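Local coordinates for protein geranyltranstransferase (Legionella pneumophila subsp. pneumophila, PDB 3LOM) that probably catalyses magnesium-dependent, head-to-tail condensation of isoprenyl diphosphates to farnesyl diphosphate, with longer geranylgeranyl diphosphate also possible, at residues Y59-L64 with S213-Y218; D63-D68 with E198-A203; D279-F284 with A289-L294. One frame throughout, in Å; residues are numbered along the deposited sequence.

Contact 1 of 3, residues Y59-L64 with S213-Y218; sequences YLAGDL and SALRTY
L215 places CG anti to its carbonyl carbon (chi1 -70°) and CD1 anti to CA, which leaves the branch methyl CD2 facing A61 and L64 across the groove between two helices. L64 is built in the same way, but here it is the extended methyl, CD1, that does the reaching (chi1 -73°). The two leucines therefore meet methyl to methyl, with L64 CD1 lying 4.3 Å from L215 CD2. The same L215 methyl also lies 4.5 Å from A61 CB, so one carbon serves both partners one helical turn apart. A61 contributes a single methyl, at a point where the CA atoms of A61 and L215, the nearest pair across the segments, are 7.8 Å apart. The contact is a light one, burying 84 Å² in all.

T217, R216 and A214 direct their polar bonds along their own helix or to other neighbours. S213 O accepts two bonds, from T217 N at 3.1 Å and from T217 OG1 at 2.8 Å. The hydroxyl arrives nearly head-on to the carbonyl, at 162°, so it has a donor bond inside its own helix. R216 makes a salt bridge to E198, and A214 O accepts a bond from S280 OG. On the other segment, L64 also packs against L291 of helix 289-303, while its carbonyl oxygen receives K287 NZ.

The example illustrates how segments 59-64 and 213-218 of an all-helical isoprenoid synthase fold adjoin through three buried aliphatic side chains. Their contact carries no directional bond, and it consequently depends on shape and exclusion of water, while the polar bonds are made by backbone atoms and by other side chains around it.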
ATOM      1  N   TYR A  59       8.488 -16.064 -13.071  1.00 58.46           N
ATOM      2  CA  TYR A  59       8.243 -16.839 -14.288  1.00 63.61           C
ATOM      3  C   TYR A  59       8.944 -18.186 -14.259  1.00 59.69           C
ATOM      4  O   TYR A  59       8.342 -19.202 -14.584  1.00 59.64           O
ATOM      5  CB  TYR A  59       8.659 -16.059 -15.541  1.00 61.49           C
ATOM      6  CG  TYR A  59       7.682 -14.968 -15.934  1.00 65.18           C
ATOM      7  CD1 TYR A  59       6.328 -15.253 -16.120  1.00 54.19           C
ATOM      8  CD2 TYR A  59       8.114 -13.658 -16.142  1.00 47.40           C
ATOM      9  CE1 TYR A  59       5.427 -14.260 -16.484  1.00 55.00           C
ATOM     10  CE2 TYR A  59       7.218 -12.657 -16.505  1.00 57.54           C
ATOM     11  CZ  TYR A  59       5.879 -12.967 -16.676  1.00 58.86           C
ATOM     12  OH  TYR A  59       4.987 -11.985 -17.038  1.00 60.58           O
ATOM     13  N   LEU A  60      10.207 -18.183 -13.842  1.00 63.75           N
ATOM     14  CA  LEU A  60      11.030 -19.390 -13.822  1.00 62.36           C
ATOM     15  C   LEU A  60      10.642 -20.386 -12.727  1.00 67.59           C
ATOM     16  O   LEU A  60      10.657 -21.598 -12.959  1.00 71.42           O
ATOM     17  CB  LEU A  60      12.509 -19.024 -13.725  1.00 60.53           C
ATOM     18  CG  LEU A  60      13.085 -18.365 -14.978  1.00 56.93           C
ATOM     19  CD1 LEU A  60      14.578 -18.146 -14.836  1.00 57.20           C
ATOM     20  CD2 LEU A  60      12.786 -19.210 -16.204  1.00 47.37           C
ATOM     21  N   ALA A  61      10.286 -19.869 -11.552  1.00 64.04           N
ATOM     22  CA  ALA A  61       9.794 -20.699 -10.456  1.00 62.17           C
ATOM     23  C   ALA A  61       8.394 -21.214 -10.752  1.00 63.62           C
ATOM     24  O   ALA A  61       8.038 -22.324 -10.350  1.00 67.24           O
ATOM     25  CB  ALA A  61       9.805 -19.930  -9.140  1.00 57.27           C
ATOM     26  N   GLY A  62       7.607 -20.398 -11.451  1.00 61.43           N
ATOM     27  CA  GLY A  62       6.252 -20.769 -11.851  1.00 61.01           C
ATOM     28  C   GLY A  62       6.213 -21.882 -12.885  1.00 63.67           C
ATOM     29  O   GLY A  62       5.292 -22.698 -12.889  1.00 60.02           O
ATOM     30  N   ASP A  63       7.219 -21.900 -13.758  1.00 65.90           N
ATOM     31  CA  ASP A  63       7.407 -22.957 -14.748  1.00 72.64           C
ATOM     32  C   ASP A  63       7.737 -24.290 -14.099  1.00 73.32           C
ATOM     33  O   ASP A  63       7.232 -25.328 -14.527  1.00 73.88           O
ATOM     34  CB  ASP A  63       8.526 -22.586 -15.724  1.00 75.39           C
ATOM     35  CG  ASP A  63       8.011 -21.899 -16.974  1.00 89.40           C
ATOM     36  OD1 ASP A  63       6.816 -21.528 -17.021  1.00 92.46           O
ATOM     37  OD2 ASP A  63       8.812 -21.732 -17.918  1.00104.16           O
ATOM     38  N   LEU A  64       8.579 -24.242 -13.065  1.00 70.35           N
ATOM     39  CA  LEU A  64       9.040 -25.434 -12.350  1.00 66.64           C
ATOM     40  C   LEU A  64       7.903 -26.249 -11.748  1.00 66.25           C
ATOM     41  O   LEU A  64       7.950 -27.479 -11.761  1.00 66.48           O
ATOM     42  CB  LEU A  64      10.048 -25.053 -11.266  1.00 65.32           C
ATOM     43  CG  LEU A  64      11.438 -24.639 -11.756  1.00 69.13           C
ATOM     44  CD1 LEU A  64      12.243 -23.996 -10.637  1.00 73.05           C
ATOM     45  CD2 LEU A  64      12.176 -25.825 -12.334  1.00 58.34           C
ATOM     46  N   SER A 213      10.442 -26.536   0.245  1.00 69.68           N
ATOM     47  CA  SER A 213      11.737 -26.327   0.891  1.00 69.95           C
ATOM     48  C   SER A 213      12.890 -26.070  -0.084  1.00 68.09           C
ATOM     49  O   SER A 213      13.852 -25.381   0.263  1.00 70.01           O
ATOM     50  CB  SER A 213      12.069 -27.522   1.788  1.00 65.22           C
ATOM     51  OG  SER A 213      13.470 -27.666   1.944  1.00 69.72           O
ATOM     52  N   ALA A 214      12.797 -26.631  -1.287  1.00 65.78           N
ATOM     53  CA  ALA A 214      13.826 -26.445  -2.311  1.00 67.35           C
ATOM     54  C   ALA A 214      13.788 -25.038  -2.915  1.00 67.51           C
ATOM     55  O   ALA A 214      14.834 -24.468  -3.238  1.00 71.38           O
ATOM     56  CB  ALA A 214      13.704 -27.504  -3.404  1.00 66.67           C
ATOM     57  N   LEU A 215      12.585 -24.485  -3.066  1.00 58.90           N
ATOM     58  CA  LEU A 215      12.430 -23.122  -3.576  1.00 61.16           C
ATOM     59  C   LEU A 215      12.867 -22.118  -2.510  1.00 60.27           C
ATOM     60  O   LEU A 215      13.693 -21.235  -2.779  1.00 52.94           O
ATOM     61  CB  LEU A 215      10.988 -22.858  -4.028  1.00 59.44           C
ATOM     62  CG  LEU A 215      10.492 -23.579  -5.291  1.00 60.91           C
ATOM     63  CD1 LEU A 215       9.028 -23.278  -5.536  1.00 62.00           C
ATOM     64  CD2 LEU A 215      11.319 -23.221  -6.527  1.00 52.73           C
ATOM     65  N   ARG A 216      12.331 -22.303  -1.301  1.00 57.05           N
ATOM     66  CA  ARG A 216      12.663 -21.504  -0.117  1.00 55.86           C
ATOM     67  C   ARG A 216      14.161 -21.369   0.161  1.00 55.11           C
ATOM     68  O   ARG A 216      14.627 -20.289   0.525  1.00 61.95           O
ATOM     69  CB  ARG A 216      11.927 -22.050   1.112  1.00 56.33           C
ATOM     70  CG  ARG A 216      10.453 -21.696   1.118  1.00 52.82           C
ATOM     71  CD  ARG A 216       9.621 -22.608   1.999  1.00 57.92           C
ATOM     72  NE  ARG A 216       8.208 -22.234   1.943  1.00 55.98           N
ATOM     73  CZ  ARG A 216       7.219 -22.889   2.544  1.00 64.10           C
ATOM     74  NH1 ARG A 216       7.464 -23.978   3.261  1.00 72.38           N
ATOM     75  NH2 ARG A 216       5.971 -22.451   2.420  1.00 64.35           N
ATOM     76  N   THR A 217      14.906 -22.455  -0.035  1.00 59.31           N
ATOM     77  CA  THR A 217      16.362 -22.438   0.117  1.00 54.91           C
ATOM     78  C   THR A 217      17.022 -21.611  -0.992  1.00 58.15           C
ATOM     79  O   THR A 217      17.866 -20.754  -0.704  1.00 56.23           O
ATOM     80  CB  THR A 217      16.947 -23.872   0.175  1.00 53.84           C
ATOM     81  OG1 THR A 217      16.307 -24.599   1.229  1.00 62.96           O
ATOM     82  CG2 THR A 217      18.453 -23.857   0.432  1.00 46.44           C
ATOM     83  N   TYR A 218      16.625 -21.849  -2.248  1.00 58.88           N
ATOM     84  CA  TYR A 218      17.110 -21.034  -3.370  1.00 52.44           C
ATOM     85  C   TYR A 218      16.844 -19.549  -3.105  1.00 47.79           C
ATOM     86  O   TYR A 218      17.756 -18.739  -3.197  1.00 43.84           O
ATOM     87  CB  TYR A 218      16.500 -21.467  -4.714  1.00 52.11           C
ATOM     88  CG  TYR A 218      17.023 -20.661  -5.891  1.00 57.76           C
ATOM     89  CD1 TYR A 218      18.263 -20.944  -6.460  1.00 56.51           C
ATOM     90  CD2 TYR A 218      16.285 -19.601  -6.423  1.00 66.87           C
ATOM     91  CE1 TYR A 218      18.755 -20.195  -7.528  1.00 59.70           C
ATOM     92  CE2 TYR A 218      16.766 -18.846  -7.493  1.00 52.14           C
ATOM     93  CZ  TYR A 218      17.997 -19.151  -8.039  1.00 58.47           C
ATOM     94  OH  TYR A 218      18.474 -18.410  -9.090  1.00 51.40           O
TER

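Contact 2 of 3, residues D63-D68 with E198-A203; sequences DLIDVD and EMVLAA
D63 O accepts the backbone N of D66 at 2.9 Å, closing the turn that presents I65 and V67 to V200, L201 and A203. With V67 N bonded to G62 O and D66 at positive phi (52°), this is a Schellman motif ending helix 53-64. I65, the first residue to leave helical geometry, holds CG1 between its backbone N and carbonyl carbon (chi1 63°), a crowded arrangement that carries CD1 over to segment 198-203. There CD1 sits 3.8 Å from V200 CG1, the two side chains crossing obliquely, and 3.7 Å from V200 O. That carbonyl oxygen is the acceptor for A203 N at 3.3 Å. L201 starts away from I65, yet its CD2 bends back to 4.3 Å from I65 CD1. Two residues on, V67 CG2 meets A203 CB at 3.7 Å. The contact thus joins two helix ends through methyl groups. Helix 69-91 closes one flank, where L72 touches both V67 and V200; helix 209-236 adds I211 against I65 and L215 against L201; and M199 and A202 continue the packing onto helix 141-155.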
ATOM      1  N   ASP A  63       7.219 -21.900 -13.758  1.00 65.90           N
ATOM      2  CA  ASP A  63       7.407 -22.957 -14.748  1.00 72.64           C
ATOM      3  C   ASP A  63       7.737 -24.290 -14.099  1.00 73.32           C
ATOM      4  O   ASP A  63       7.232 -25.328 -14.527  1.00 73.88           O
ATOM      5  CB  ASP A  63       8.526 -22.586 -15.724  1.00 75.39           C
ATOM      6  CG  ASP A  63       8.011 -21.899 -16.974  1.00 89.40           C
ATOM      7  OD1 ASP A  63       6.816 -21.528 -17.021  1.00 92.46           O
ATOM      8  OD2 ASP A  63       8.812 -21.732 -17.918  1.00104.16           O
ATOM      9  N   LEU A  64       8.579 -24.242 -13.065  1.00 70.35           N
ATOM     10  CA  LEU A  64       9.040 -25.434 -12.350  1.00 66.64           C
ATOM     11  C   LEU A  64       7.903 -26.249 -11.748  1.00 66.25           C
ATOM     12  O   LEU A  64       7.950 -27.479 -11.761  1.00 66.48           O
ATOM     13  CB  LEU A  64      10.048 -25.053 -11.266  1.00 65.32           C
ATOM     14  CG  LEU A  64      11.438 -24.639 -11.756  1.00 69.13           C
ATOM     15  CD1 LEU A  64      12.243 -23.996 -10.637  1.00 73.05           C
ATOM     16  CD2 LEU A  64      12.176 -25.825 -12.334  1.00 58.34           C
ATOM     17  N   ILE A  65       6.881 -25.564 -11.245  1.00 62.32           N
ATOM     18  CA  ILE A  65       5.678 -26.243 -10.762  1.00 70.73           C
ATOM     19  C   ILE A  65       4.480 -26.078 -11.710  1.00 71.89           C
ATOM     20  O   ILE A  65       3.325 -26.275 -11.310  1.00 77.10           O
ATOM     21  CB  ILE A  65       5.322 -25.864  -9.287  1.00 75.51           C
ATOM     22  CG1 ILE A  65       4.995 -24.371  -9.140  1.00 66.95           C
ATOM     23  CG2 ILE A  65       6.455 -26.282  -8.353  1.00 69.44           C
ATOM     24  CD1 ILE A  65       4.398 -24.011  -7.794  1.00 62.47           C
ATOM     25  N   ASP A  66       4.784 -25.725 -12.962  1.00 73.10           N
ATOM     26  CA  ASP A  66       3.822 -25.706 -14.081  1.00 76.42           C
ATOM     27  C   ASP A  66       2.512 -24.934 -13.840  1.00 75.59           C
ATOM     28  O   ASP A  66       1.431 -25.402 -14.212  1.00 74.62           O
ATOM     29  CB  ASP A  66       3.523 -27.137 -14.562  1.00 76.38           C
ATOM     30  CG  ASP A  66       4.774 -27.891 -14.973  1.00 83.50           C
ATOM     31  OD1 ASP A  66       4.984 -29.004 -14.452  1.00 89.22           O
ATOM     32  OD2 ASP A  66       5.550 -27.374 -15.809  1.00 82.05           O
ATOM     33  N   VAL A  67       2.606 -23.762 -13.219  1.00 74.76           N
ATOM     34  CA  VAL A  67       1.416 -22.931 -13.019  1.00 77.65           C
ATOM     35  C   VAL A  67       1.162 -22.063 -14.265  1.00 69.45           C
ATOM     36  O   VAL A  67       2.093 -21.767 -15.025  1.00 57.22           O
ATOM     37  CB  VAL A  67       1.470 -22.123 -11.676  1.00 81.68           C
ATOM     38  CG1 VAL A  67       2.521 -21.047 -11.721  1.00 83.73           C
ATOM     39  CG2 VAL A  67       0.098 -21.551 -11.308  1.00 82.40           C
ATOM     40  N   ASP A  68      -0.107 -21.710 -14.480  1.00 66.69           N
ATOM     41  CA  ASP A  68      -0.552 -20.961 -15.656  1.00 74.53           C
ATOM     42  C   ASP A  68       0.222 -19.657 -15.830  1.00 72.87           C
ATOM     43  O   ASP A  68       0.426 -18.913 -14.866  1.00 77.57           O
ATOM     44  CB  ASP A  68      -2.056 -20.683 -15.565  1.00 73.66           C
ATOM     45  CG  ASP A  68      -2.615 -20.061 -16.831  1.00 83.10           C
ATOM     46  OD1 ASP A  68      -3.230 -18.978 -16.737  1.00 87.26           O
ATOM     47  OD2 ASP A  68      -2.435 -20.651 -17.917  1.00 93.45           O
ATOM     48  N   GLU A 198       7.194 -17.766  -2.849  1.00 55.11           N
ATOM     49  CA  GLU A 198       6.054 -18.042  -1.966  1.00 60.63           C
ATOM     50  C   GLU A 198       4.687 -17.734  -2.580  1.00 58.67           C
ATOM     51  O   GLU A 198       3.727 -18.471  -2.339  1.00 60.71           O
ATOM     52  CB  GLU A 198       6.201 -17.318  -0.622  1.00 57.43           C
ATOM     53  CG  GLU A 198       7.353 -17.803   0.255  1.00 62.14           C
ATOM     54  CD  GLU A 198       7.036 -19.064   1.052  1.00 65.33           C
ATOM     55  OE1 GLU A 198       5.871 -19.526   1.059  1.00 60.46           O
ATOM     56  OE2 GLU A 198       7.971 -19.590   1.689  1.00 63.85           O
ATOM     57  N   MET A 199       4.592 -16.649  -3.356  1.00 56.39           N
ATOM     58  CA  MET A 199       3.344 -16.325  -4.073  1.00 52.59           C
ATOM     59  C   MET A 199       3.058 -17.358  -5.175  1.00 47.16           C
ATOM     60  O   MET A 199       1.904 -17.716  -5.407  1.00 43.02           O
ATOM     61  CB  MET A 199       3.364 -14.900  -4.641  1.00 50.88           C
ATOM     62  CG  MET A 199       3.014 -13.806  -3.627  1.00 55.37           C
ATOM     63  SD  MET A 199       3.077 -12.104  -4.251  1.00 43.19           S
ATOM     64  CE  MET A 199       4.755 -12.050  -4.623  1.00 16.75           C
ATOM     65  N   VAL A 200       4.123 -17.834  -5.824  1.00 44.62           N
ATOM     66  CA  VAL A 200       4.052 -18.906  -6.817  1.00 52.22           C
ATOM     67  C   VAL A 200       3.559 -20.218  -6.179  1.00 58.42           C
ATOM     68  O   VAL A 200       2.719 -20.916  -6.755  1.00 65.65           O
ATOM     69  CB  VAL A 200       5.424 -19.058  -7.570  1.00 57.53           C
ATOM     70  CG1 VAL A 200       5.653 -20.470  -8.091  1.00 64.36           C
ATOM     71  CG2 VAL A 200       5.517 -18.058  -8.720  1.00 47.40           C
ATOM     72  N   LEU A 201       4.050 -20.515  -4.972  1.00 61.12           N
ATOM     73  CA  LEU A 201       3.651 -21.713  -4.220  1.00 61.37           C
ATOM     74  C   LEU A 201       2.197 -21.690  -3.755  1.00 63.45           C
ATOM     75  O   LEU A 201       1.550 -22.735  -3.687  1.00 66.20           O
ATOM     76  CB  LEU A 201       4.576 -21.939  -3.021  1.00 57.87           C
ATOM     77  CG  LEU A 201       5.944 -22.547  -3.339  1.00 59.91           C
ATOM     78  CD1 LEU A 201       6.899 -22.337  -2.177  1.00 71.09           C
ATOM     79  CD2 LEU A 201       5.841 -24.033  -3.710  1.00 59.72           C
ATOM     80  N   ALA A 202       1.681 -20.500  -3.457  1.00 59.77           N
ATOM     81  CA  ALA A 202       0.302 -20.356  -2.997  1.00 61.63           C
ATOM     82  C   ALA A 202      -0.731 -20.485  -4.128  1.00 65.19           C
ATOM     83  O   ALA A 202      -1.938 -20.423  -3.880  1.00 67.43           O
ATOM     84  CB  ALA A 202       0.127 -19.044  -2.235  1.00 58.88           C
ATOM     85  N   ALA A 203      -0.252 -20.676  -5.358  1.00 69.09           N
ATOM     86  CA  ALA A 203      -1.120 -20.939  -6.510  1.00 72.12           C
ATOM     87  C   ALA A 203      -1.609 -22.392  -6.577  1.00 79.77           C
ATOM     88  O   ALA A 203      -2.604 -22.679  -7.246  1.00 83.20           O
ATOM     89  CB  ALA A 203      -0.420 -20.565  -7.796  1.00 60.06           C
TER

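Contact 3 of 3, residues D279-F284 with A289-L294; sequences DSLRLF and AALIEL
The helix-loop-helix connection between helices 263-279 and 289-303, near the C-terminal end of this all-helical isoprenoid synthase fold, has L281 packed against the first turn of the following helix. L281 divides its two methyl groups between neighbouring residues of that helix. CD2 rests 3.9 Å from L291 CD2, and CD1 lies 3.9 Å from I292 CG1. The branched end of one leucine in the loop thus spans two consecutive positions on the helix. Its two approaches differ in direction: the L281 and L291 side chains cross at about a right angle, whereas L281 and I292 run alongside each other, pointing opposite ways.

The torsions account for this sharing. L291 extends CG anti to its backbone N (chi1 -174°), bringing CD2 to the loop, while I292 swings CG1 round beside its own N (chi1 -68°), so that an initially oblique side chain ends near L281. The nearest CA atoms are those of L281 and I292, 7.9 Å apart. L281 and L291 are buried and I292 is partly exposed, which places the apolar pairing at the edge of the core, with its inner side toward helix 209-236. Y218 of that helix touches both L281 and L291.

Polar groups work around the leucines. R282 NH1 and D279 OD2 form a long salt bridge of 3.8 Å within the loop segment. The loop keeps a local turn as well: F284 N donates to L281 O at 3.0 Å, and the edge of the F284 ring has L281 CA lying in its plane.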
ATOM      1  N   ASP A 279      22.636 -26.060  -6.014  1.00 71.03           N
ATOM      2  CA  ASP A 279      22.369 -27.426  -5.559  1.00 67.74           C
ATOM      3  C   ASP A 279      20.943 -27.662  -5.072  1.00 70.43           C
ATOM      4  O   ASP A 279      20.501 -28.810  -4.960  1.00 76.94           O
ATOM      5  CB  ASP A 279      23.359 -27.810  -4.454  1.00 66.44           C
ATOM      6  CG  ASP A 279      24.764 -28.070  -4.982  1.00 76.37           C
ATOM      7  OD1 ASP A 279      25.196 -27.407  -5.954  1.00 66.10           O
ATOM      8  OD2 ASP A 279      25.445 -28.947  -4.411  1.00 97.77           O
ATOM      9  N   SER A 280      20.229 -26.575  -4.792  1.00 67.66           N
ATOM     10  CA  SER A 280      18.861 -26.633  -4.275  1.00 69.76           C
ATOM     11  C   SER A 280      17.829 -27.025  -5.336  1.00 68.73           C
ATOM     12  O   SER A 280      16.712 -27.431  -5.004  1.00 69.08           O
ATOM     13  CB  SER A 280      18.488 -25.279  -3.657  1.00 76.64           C
ATOM     14  OG  SER A 280      17.275 -25.356  -2.933  1.00 81.93           O
ATOM     15  N   LEU A 281      18.212 -26.911  -6.606  1.00 69.57           N
ATOM     16  CA  LEU A 281      17.289 -27.105  -7.725  1.00 73.37           C
ATOM     17  C   LEU A 281      17.475 -28.454  -8.419  1.00 76.96           C
ATOM     18  O   LEU A 281      16.807 -28.747  -9.416  1.00 72.46           O
ATOM     19  CB  LEU A 281      17.460 -25.974  -8.743  1.00 69.40           C
ATOM     20  CG  LEU A 281      17.589 -24.558  -8.178  1.00 60.51           C
ATOM     21  CD1 LEU A 281      18.476 -23.721  -9.079  1.00 47.49           C
ATOM     22  CD2 LEU A 281      16.220 -23.906  -7.949  1.00 41.96           C
ATOM     23  N   ARG A 282      18.371 -29.277  -7.873  1.00 82.33           N
ATOM     24  CA  ARG A 282      18.721 -30.573  -8.463  1.00 83.69           C
ATOM     25  C   ARG A 282      17.605 -31.615  -8.352  1.00 84.05           C
ATOM     26  O   ARG A 282      17.653 -32.650  -9.017  1.00 90.80           O
ATOM     27  CB  ARG A 282      20.020 -31.101  -7.858  1.00 83.24           C
ATOM     28  CG  ARG A 282      21.218 -30.210  -8.130  1.00 81.11           C
ATOM     29  CD  ARG A 282      22.435 -30.694  -7.374  1.00105.29           C
ATOM     30  NE  ARG A 282      23.081 -31.830  -8.022  1.00114.15           N
ATOM     31  CZ  ARG A 282      24.096 -32.512  -7.502  1.00117.52           C
ATOM     32  NH1 ARG A 282      24.586 -32.180  -6.314  1.00112.81           N
ATOM     33  NH2 ARG A 282      24.622 -33.531  -8.170  1.00119.77           N
ATOM     34  N   LEU A 283      16.606 -31.325  -7.521  1.00 84.77           N
ATOM     35  CA  LEU A 283      15.368 -32.099  -7.466  1.00 87.84           C
ATOM     36  C   LEU A 283      14.596 -31.975  -8.787  1.00 89.12           C
ATOM     37  O   LEU A 283      13.965 -32.932  -9.235  1.00 94.10           O
ATOM     38  CB  LEU A 283      14.498 -31.617  -6.300  1.00 88.37           C
ATOM     39  CG  LEU A 283      13.727 -32.633  -5.444  1.00102.32           C
ATOM     40  CD1 LEU A 283      13.325 -32.008  -4.113  1.00111.21           C
ATOM     41  CD2 LEU A 283      12.505 -33.227  -6.151  1.00114.48           C
ATOM     42  N   PHE A 284      14.656 -30.795  -9.402  1.00 88.83           N
ATOM     43  CA  PHE A 284      13.980 -30.526 -10.671  1.00 86.97           C
ATOM     44  C   PHE A 284      14.798 -31.036 -11.857  1.00 86.94           C
ATOM     45  O   PHE A 284      14.236 -31.454 -12.872  1.00 84.36           O
ATOM     46  CB  PHE A 284      13.700 -29.027 -10.830  1.00 86.60           C
ATOM     47  CG  PHE A 284      13.006 -28.400  -9.647  1.00 86.87           C
ATOM     48  CD1 PHE A 284      11.624 -28.485  -9.507  1.00 80.08           C
ATOM     49  CD2 PHE A 284      13.738 -27.709  -8.679  1.00 84.74           C
ATOM     50  CE1 PHE A 284      10.981 -27.903  -8.415  1.00 86.66           C
ATOM     51  CE2 PHE A 284      13.107 -27.127  -7.583  1.00 71.81           C
ATOM     52  CZ  PHE A 284      11.725 -27.222  -7.452  1.00 83.31           C
ATOM     53  N   ALA A 289      17.084 -26.009 -15.809  1.00 79.11           N
ATOM     54  CA  ALA A 289      18.265 -25.531 -16.552  1.00 79.20           C
ATOM     55  C   ALA A 289      18.185 -24.065 -16.980  1.00 78.56           C
ATOM     56  O   ALA A 289      19.216 -23.415 -17.185  1.00 75.93           O
ATOM     57  CB  ALA A 289      18.542 -26.423 -17.760  1.00 80.24           C
ATOM     58  N   ALA A 290      16.957 -23.562 -17.111  1.00 79.16           N
ATOM     59  CA  ALA A 290      16.701 -22.154 -17.392  1.00 77.94           C
ATOM     60  C   ALA A 290      17.121 -21.286 -16.207  1.00 76.48           C
ATOM     61  O   ALA A 290      17.843 -20.297 -16.376  1.00 78.09           O
ATOM     62  CB  ALA A 290      15.227 -21.941 -17.721  1.00 76.96           C
ATOM     63  N   LEU A 291      16.677 -21.681 -15.014  1.00 74.11           N
ATOM     64  CA  LEU A 291      16.965 -20.956 -13.777  1.00 69.28           C
ATOM     65  C   LEU A 291      18.432 -21.056 -13.365  1.00 67.84           C
ATOM     66  O   LEU A 291      18.988 -20.095 -12.836  1.00 68.28           O
ATOM     67  CB  LEU A 291      16.050 -21.444 -12.647  1.00 64.61           C
ATOM     68  CG  LEU A 291      16.052 -20.742 -11.279  1.00 68.38           C
ATOM     69  CD1 LEU A 291      16.045 -19.217 -11.383  1.00 60.94           C
ATOM     70  CD2 LEU A 291      14.867 -21.224 -10.456  1.00 63.14           C
ATOM     71  N   ILE A 292      19.041 -22.212 -13.622  1.00 68.03           N
ATOM     72  CA  ILE A 292      20.450 -22.465 -13.304  1.00 73.20           C
ATOM     73  C   ILE A 292      21.372 -21.563 -14.134  1.00 75.64           C
ATOM     74  O   ILE A 292      22.350 -21.011 -13.613  1.00 78.01           O
ATOM     75  CB  ILE A 292      20.802 -23.975 -13.478  1.00 73.69           C
ATOM     76  CG1 ILE A 292      20.082 -24.809 -12.411  1.00 73.95           C
ATOM     77  CG2 ILE A 292      22.311 -24.222 -13.401  1.00 68.00           C
ATOM     78  CD1 ILE A 292      19.833 -26.257 -12.811  1.00 86.22           C
ATOM     79  N   GLU A 293      21.032 -21.396 -15.411  1.00 80.93           N
ATOM     80  CA  GLU A 293      21.781 -20.516 -16.313  1.00 79.79           C
ATOM     81  C   GLU A 293      21.645 -19.050 -15.893  1.00 73.97           C
ATOM     82  O   GLU A 293      22.618 -18.297 -15.954  1.00 72.32           O
ATOM     83  CB  GLU A 293      21.330 -20.714 -17.768  1.00 81.98           C
ATOM     84  CG  GLU A 293      22.439 -20.522 -18.812  1.00 83.40           C
ATOM     85  CD  GLU A 293      22.772 -19.058 -19.090  1.00 97.76           C
ATOM     86  OE1 GLU A 293      21.833 -18.240 -19.219  1.00 95.26           O
ATOM     87  OE2 GLU A 293      23.976 -18.727 -19.185  1.00 91.80           O
ATOM     88  N   LEU A 294      20.445 -18.659 -15.460  1.00 70.26           N
ATOM     89  CA  LEU A 294      20.224 -17.317 -14.914  1.00 66.66           C
ATOM     90  C   LEU A 294      21.037 -17.088 -13.638  1.00 67.86           C
ATOM     91  O   LEU A 294      21.651 -16.031 -13.470  1.00 62.81           O
ATOM     92  CB  LEU A 294      18.734 -17.059 -14.651  1.00 65.26           C
ATOM     93  CG  LEU A 294      18.411 -15.689 -14.038  1.00 58.64           C
ATOM     94  CD1 LEU A 294      18.664 -14.561 -15.029  1.00 56.73           C
ATOM     95  CD2 LEU A 294      16.995 -15.632 -13.484  1.00 61.78           C
TER

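All three contacts are largely buried and aliphatic, but they differ in depth and shape. The segments of contacts 1 and 2 overlap at D63 and L64, with centres 8 Å apart; they set helix 53-64 first against the early turns of helix 209-236, then, past its end, against the last turn of helix 178-201. Contact 1 joins two regular helices, contact 2 two helix termini with a Schellman turn, and contact 3 a loop to a helix nearby in sequence. Contact 3 is the outermost, with partly exposed I292 at its margin. L64, a touching residue of contact 1, also packs against F284 in the loop of contact 3. Polar ties lie between the contacts, while within each the touching groups are mainly aliphatic.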